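Local coordinates for protein serpin-12 (Manduca sexta, PDB 6CJ7) that probably inhibits serine proteases, as a serpin, and thereby controls the prophenoloxidase activation system of larval hemolymph, at residues Arg87-Ile92 and Tyr229-Leu234; Val171-Leu176 and Ala322-Asp327. All blocks are in the same frame, centred on the assembly; numbering follows the deposited sequence.

Contact 1: Arg87-Ile92 and Tyr229-Leu234; sequences RNSRNI and YNEYSL
Ser89 and Asn91 both donate to a single carboxylate oxygen, Glu231 OE1, and so join two loops of the serpin fold: the link from helix 70-85 to strand 92-102, and the turn between strands 220-226 and 232-239. It is a worked example of how one carboxylate oxygen can gather two donors from a loop without regular structure. Ser89 OG reaches Glu231 OE1 at 2.7 Å on the syn side, while Asn91 ND2 comes to the same oxygen at 2.9 Å from above the carboxylate plane, 43° out of it. Ser89 OG stands between its own backbone N and carbonyl carbon (chi1 71°), where it can also accept from Asn91 N at 3.2 Å, an ST turn. The second oxygen, Glu231 OE2, accepts a hydrogen bond of 2.7 Å from a water. An alanine at Glu231 would probably leave the Ser89 hydroxyl without this acceptor and freer to turn, and cost Asn91 ND2 a firm bond, the one it makes to Glu228 O being weak.

Arg87 is extended from CG to NE and slides past Glu231 in the opposite direction, with Arg87 CG 3.6 Å from Glu231 OE2. Its salt bridge goes elsewhere, from Arg87 NH2 to Asp365. Arg87 CZ lies 4.5 Å from the centroid of the Tyr232 ring, an off-centre cation-pi contact, and Arg87 NH1 makes a weak hydrogen bond of 3.0 Å to Tyr232 OH. At the outer end, the ring of Tyr229 turns its edge to the serine, with Tyr229 CD2 3.6 Å from Ser89 CB.

Contact 2: Val171-Leu176 and Ala322-Asp327; sequences VYFKGL and AVLTID
Val171 O accepts from Val323 N at 2.9 Å, one rung of a parallel ladder between strands 165-174 and 317-326. Phe173 continues it with both backbone groups: Phe173 N donates to Val323 O at 2.9 Å, and Phe173 O accepts from Thr325 N at 3.2 Å. Past this last direct backbone bond a water bridges the two backbones, accepting from Gly175 N and donating to Thr325 O.

Apolar contacts pair residues across the ladder. With CG anti to the backbone N (chi1 -176°), Phe173 lies side by side with Leu324, whose CD1 meets the ring edge 3.7 Å from Phe173 CD1. On the other face Val323 CG1 comes 3.6 Å from Tyr172 CD1, also at the ring edge. A water links Tyr172 OH and Thr325 OG1, the latter also hydrogen-bonded to Ser276.

The charged contact lies at the C-terminal end. The Lys174 chain bends at chi2 (-78°) and crosses Asp327 at about a right angle; Lys174 NZ forms a salt bridge of 2.8 Å to Asp327 OD1, approaching from above the carboxylate plane, and also bonds Gly175 O.

Direct pairing of these two strands is characteristic of the native serpin fold, in which they are the central strands of sheet A, between which the reactive-centre loop inserts on inhibition; their C-terminal ends form the breach.

How the contacts relate
From the N terminus the chain leaves helix 70-85 through residues 87-92 and enters strand 92-102. It returns along strand 165-174 to reach 171-176, and then at 229-234 contact 1 closes its loop of 136 intervening residues. Contact 2 closes later, at 322-327, so the two closures cross: the segments alternate along the chain and neither loop nests in the other. Their centres are about 11 Å apart, and they meet directly. Ile92 N lies 2.9 Å from Lys174 O, a probable hydrogen bond, and the rings of Phe173 and Tyr232 pack edge-to-face. Together the two contacts tie loop 87-92 and the turn before strand 232-239 to the central strands of sheet A.

Contact 1: Arg87-Ile92 and Tyr229-Leu234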
loop_
_atom_site.group_PDB
_atom_site.type_symbol
_atom_site.label_atom_id
_atom_site.label_comp_id
_atom_site.label_asym_id
_atom_site.label_seq_id
_atom_site.Cartn_x
_atom_site.Cartn_y
_atom_site.Cartn_z
ATOM N N ARG A 87 8.054 -1.738 16.958
ATOM C CA ARG A 87 6.858 -1.157 17.552
ATOM C C ARG A 87 6.114 -2.207 18.366
ATOM O O ARG A 87 5.873 -3.323 17.887
ATOM C CB ARG A 87 5.971 -0.565 16.460
ATOM C CG ARG A 87 6.588 0.688 15.831
ATOM C CD ARG A 87 5.902 1.168 14.554
ATOM N NE ARG A 87 6.603 2.346 14.049
ATOM C CZ ARG A 87 6.796 2.620 12.760
ATOM N NH1 ARG A 87 6.319 1.812 11.814
ATOM N NH2 ARG A 87 7.476 3.715 12.426
ATOM N N ASN A 88 5.766 -1.841 19.610
ATOM C CA ASN A 88 5.023 -2.684 20.548
ATOM C C ASN A 88 3.857 -1.837 21.037
ATOM O O ASN A 88 3.879 -1.306 22.143
ATOM C CB ASN A 88 5.909 -3.162 21.716
ATOM C CG ASN A 88 6.814 -4.314 21.327
ATOM O OD1 ASN A 88 6.356 -5.323 20.787
ATOM N ND2 ASN A 88 8.107 -4.172 21.602
ATOM N N SER A 89 2.843 -1.696 20.193
ATOM C CA SER A 89 1.739 -0.791 20.456
ATOM C C SER A 89 0.453 -1.447 19.981
ATOM O O SER A 89 0.457 -2.547 19.426
ATOM C CB SER A 89 1.933 0.545 19.735
ATOM O OG SER A 89 1.748 0.359 18.343
ATOM N N ARG A 90 -0.657 -0.748 20.182
ATOM C CA ARG A 90 -1.925 -1.264 19.692
ATOM C C ARG A 90 -2.179 -0.947 18.221
ATOM O O ARG A 90 -3.247 -1.313 17.704
ATOM C CB ARG A 90 -3.063 -0.717 20.557
ATOM C CG ARG A 90 -3.167 -1.411 21.933
ATOM C CD ARG A 90 -4.102 -0.714 22.882
ATOM N NE ARG A 90 -3.595 0.589 23.298
ATOM C CZ ARG A 90 -4.183 1.381 24.182
ATOM N NH1 ARG A 90 -5.318 1.007 24.747
ATOM N NH2 ARG A 90 -3.635 2.552 24.495
ATOM N N ASN A 91 -1.258 -0.270 17.533
ATOM C CA ASN A 91 -1.369 -0.127 16.089
ATOM C C ASN A 91 -1.045 -1.468 15.450
ATOM O O ASN A 91 0.024 -2.032 15.697
ATOM C CB ASN A 91 -0.420 0.951 15.561
ATOM C CG ASN A 91 -0.725 2.326 16.118
ATOM O OD1 ASN A 91 -1.889 2.723 16.187
ATOM N ND2 ASN A 91 0.315 3.059 16.529
ATOM N N ILE A 92 -1.957 -1.987 14.639
ATOM C CA ILE A 92 -1.753 -3.283 14.004
ATOM C C ILE A 92 -1.348 -3.055 12.552
ATOM O O ILE A 92 -2.163 -2.626 11.731
ATOM C CB ILE A 92 -3.006 -4.161 14.097
ATOM C CG1 ILE A 92 -3.359 -4.422 15.561
ATOM C CG2 ILE A 92 -2.786 -5.473 13.333
ATOM C CD1 ILE A 92 -4.597 -5.255 15.747
ATOM N N TYR A 229 1.286 6.724 19.976
ATOM C CA TYR A 229 2.722 6.995 20.100
ATOM C C TYR A 229 3.286 7.703 18.868
ATOM O O TYR A 229 4.505 7.718 18.660
ATOM C CB TYR A 229 3.508 5.711 20.395
ATOM C CG TYR A 229 2.966 4.951 21.583
ATOM C CD1 TYR A 229 2.910 5.548 22.838
ATOM C CD2 TYR A 229 2.506 3.652 21.458
ATOM C CE1 TYR A 229 2.409 4.868 23.937
ATOM C CE2 TYR A 229 2.003 2.957 22.556
ATOM C CZ TYR A 229 1.952 3.574 23.788
ATOM O OH TYR A 229 1.451 2.893 24.878
ATOM N N ASN A 230 2.405 8.319 18.081
ATOM C CA ASN A 230 2.745 8.994 16.829
ATOM C C ASN A 230 3.582 8.106 15.911
ATOM O O ASN A 230 4.436 8.590 15.173
ATOM C CB ASN A 230 3.454 10.325 17.081
ATOM C CG ASN A 230 3.320 11.277 15.899
ATOM O OD1 ASN A 230 2.273 11.328 15.250
ATOM N ND2 ASN A 230 4.381 12.016 15.603
ATOM N N GLU A 231 3.318 6.797 15.934
ATOM C CA GLU A 231 4.048 5.882 15.058
ATOM C C GLU A 231 3.635 6.072 13.611
ATOM O O GLU A 231 4.467 5.985 12.697
ATOM C CB GLU A 231 3.792 4.439 15.489
ATOM C CG GLU A 231 4.441 4.111 16.819
ATOM C CD GLU A 231 4.007 2.779 17.378
ATOM O OE1 GLU A 231 3.037 2.190 16.824
ATOM O OE2 GLU A 231 4.622 2.344 18.379
ATOM N N TYR A 232 2.350 6.332 13.395
ATOM C CA TYR A 232 1.766 6.506 12.076
ATOM C C TYR A 232 0.857 7.724 12.105
ATOM O O TYR A 232 0.391 8.148 13.164
ATOM C CB TYR A 232 0.933 5.282 11.629
ATOM C CG TYR A 232 1.675 3.972 11.761
ATOM C CD1 TYR A 232 2.486 3.505 10.731
ATOM C CD2 TYR A 232 1.557 3.202 12.912
ATOM C CE1 TYR A 232 3.178 2.310 10.866
ATOM C CE2 TYR A 232 2.247 2.020 13.059
ATOM C CZ TYR A 232 3.042 1.567 12.023
ATOM O OH TYR A 232 3.725 0.378 12.165
ATOM N N SER A 233 0.551 8.240 10.917
ATOM C CA SER A 233 -0.463 9.275 10.757
ATOM C C SER A 233 -1.385 8.888 9.619
ATOM O O SER A 233 -0.949 8.305 8.631
ATOM C CB SER A 233 0.148 10.640 10.409
ATOM O OG SER A 233 1.099 11.051 11.375
ATOM N N LEU A 234 -2.661 9.244 9.751
ATOM C CA LEU A 234 -3.558 9.271 8.605
ATOM C C LEU A 234 -3.607 10.709 8.110
ATOM O O LEU A 234 -4.043 11.614 8.837
ATOM C CB LEU A 234 -4.961 8.753 8.928
ATOM C CG LEU A 234 -5.774 8.428 7.662
ATOM C CD1 LEU A 234 -5.258 7.147 6.998
ATOM C CD2 LEU A 234 -7.261 8.334 8.008
HETATM O O HOH W 1 5.663 0.556 20.141
HETATM O O HOH W 2 2.984 -1.333 14.040
#

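Contact 2: Val171-Leu176 and Ala322-Asp327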
loop_
_atom_site.group_PDB
_atom_site.type_symbol
_atom_site.label_atom_id
_atom_site.label_comp_id
_atom_site.label_asym_id
_atom_site.label_seq_id
_atom_site.Cartn_x
_atom_site.Cartn_y
_atom_site.Cartn_z
ATOM N N VAL A 171 -0.759 -6.296 2.742
ATOM C CA VAL A 171 -0.618 -5.467 3.943
ATOM C C VAL A 171 -1.996 -5.148 4.505
ATOM O O VAL A 171 -2.948 -4.885 3.759
ATOM C CB VAL A 171 0.195 -4.187 3.654
ATOM C CG1 VAL A 171 -0.517 -3.294 2.670
ATOM C CG2 VAL A 171 0.478 -3.440 4.959
ATOM N N TYR A 172 -2.095 -5.204 5.834
ATOM C CA TYR A 172 -3.311 -4.861 6.579
ATOM C C TYR A 172 -2.946 -3.856 7.656
ATOM O O TYR A 172 -1.967 -4.058 8.384
ATOM C CB TYR A 172 -3.929 -6.106 7.223
ATOM C CG TYR A 172 -4.952 -5.819 8.298
ATOM C CD1 TYR A 172 -6.176 -5.260 7.978
ATOM C CD2 TYR A 172 -4.714 -6.155 9.621
ATOM C CE1 TYR A 172 -7.134 -5.010 8.960
ATOM C CE2 TYR A 172 -5.665 -5.906 10.615
ATOM C CZ TYR A 172 -6.870 -5.340 10.268
ATOM O OH TYR A 172 -7.824 -5.101 11.235
ATOM N N PHE A 173 -3.730 -2.786 7.778
ATOM C CA PHE A 173 -3.522 -1.840 8.870
ATOM C C PHE A 173 -4.832 -1.513 9.560
ATOM O O PHE A 173 -5.821 -1.187 8.901
ATOM C CB PHE A 173 -2.880 -0.526 8.397
ATOM C CG PHE A 173 -2.572 0.429 9.527
ATOM C CD1 PHE A 173 -3.458 1.447 9.869
ATOM C CD2 PHE A 173 -1.406 0.297 10.257
ATOM C CE1 PHE A 173 -3.189 2.317 10.910
ATOM C CE2 PHE A 173 -1.123 1.163 11.302
ATOM C CZ PHE A 173 -2.012 2.183 11.633
ATOM N N LYS A 174 -4.824 -1.580 10.891
ATOM C CA LYS A 174 -5.879 -1.001 11.716
ATOM C C LYS A 174 -5.188 -0.421 12.936
ATOM O O LYS A 174 -4.584 -1.168 13.710
ATOM C CB LYS A 174 -6.921 -2.045 12.123
ATOM C CG LYS A 174 -8.269 -1.446 12.600
ATOM C CD LYS A 174 -8.213 -0.932 14.008
ATOM C CE LYS A 174 -9.482 -0.164 14.353
ATOM N NZ LYS A 174 -9.299 0.574 15.624
ATOM N N GLY A 175 -5.258 0.899 13.106
ATOM C CA GLY A 175 -4.534 1.572 14.159
ATOM C C GLY A 175 -5.463 2.065 15.256
ATOM O O GLY A 175 -6.685 1.971 15.176
ATOM N N LEU A 176 -4.836 2.585 16.304
ATOM C CA LEU A 176 -5.531 3.206 17.422
ATOM C C LEU A 176 -5.169 4.684 17.423
ATOM O O LEU A 176 -3.986 5.033 17.447
ATOM C CB LEU A 176 -5.115 2.545 18.739
ATOM C CG LEU A 176 -5.916 2.858 19.998
ATOM C CD1 LEU A 176 -6.919 1.756 20.245
ATOM C CD2 LEU A 176 -4.977 3.004 21.182
ATOM N N ALA A 322 -4.271 -5.028 -0.187
ATOM C CA ALA A 322 -4.133 -3.945 0.780
ATOM C C ALA A 322 -5.464 -3.765 1.486
ATOM O O ALA A 322 -6.498 -3.641 0.824
ATOM C CB ALA A 322 -3.724 -2.637 0.090
ATOM N N VAL A 323 -5.449 -3.764 2.820
ATOM C CA VAL A 323 -6.661 -3.571 3.618
ATOM C C VAL A 323 -6.384 -2.479 4.642
ATOM O O VAL A 323 -5.428 -2.579 5.414
ATOM C CB VAL A 323 -7.108 -4.859 4.339
ATOM C CG1 VAL A 323 -8.320 -4.567 5.229
ATOM C CG2 VAL A 323 -7.445 -5.970 3.344
ATOM N N LEU A 324 -7.237 -1.451 4.671
ATOM C CA LEU A 324 -7.122 -0.371 5.649
ATOM C C LEU A 324 -8.489 -0.158 6.276
ATOM O O LEU A 324 -9.480 0.020 5.560
ATOM C CB LEU A 324 -6.651 0.930 4.999
ATOM C CG LEU A 324 -6.700 2.167 5.886
ATOM C CD1 LEU A 324 -5.644 2.035 6.986
ATOM C CD2 LEU A 324 -6.471 3.422 5.048
ATOM N N THR A 325 -8.542 -0.167 7.605
ATOM C CA THR A 325 -9.787 0.014 8.343
ATOM C C THR A 325 -9.586 1.137 9.341
ATOM O O THR A 325 -8.576 1.159 10.047
ATOM C CB THR A 325 -10.199 -1.265 9.093
ATOM O OG1 THR A 325 -10.340 -2.345 8.159
ATOM C CG2 THR A 325 -11.513 -1.066 9.824
ATOM N N ILE A 326 -10.560 2.048 9.436
ATOM C CA ILE A 326 -10.537 3.034 10.509
ATOM C C ILE A 326 -11.858 2.994 11.266
ATOM O O ILE A 326 -12.910 2.680 10.700
ATOM C CB ILE A 326 -10.241 4.471 10.006
ATOM C CG1 ILE A 326 -11.376 5.046 9.174
ATOM C CG2 ILE A 326 -8.918 4.525 9.226
ATOM C CD1 ILE A 326 -11.199 6.533 8.970
ATOM N N ASP A 327 -11.793 3.303 12.558
ATOM C CA ASP A 327 -13.000 3.474 13.372
ATOM C C ASP A 327 -12.664 4.430 14.512
ATOM O O ASP A 327 -11.647 5.126 14.468
ATOM C CB ASP A 327 -13.565 2.113 13.835
ATOM C CG ASP A 327 -12.649 1.346 14.779
ATOM O OD1 ASP A 327 -11.741 1.933 15.404
ATOM O OD2 ASP A 327 -12.863 0.120 14.909
HETATM O O HOH W 3 -10.375 -4.595 10.221
HETATM O O HOH W 4 -6.907 2.542 11.591
HETATM O O HOH W 5 -8.713 4.066 13.251
#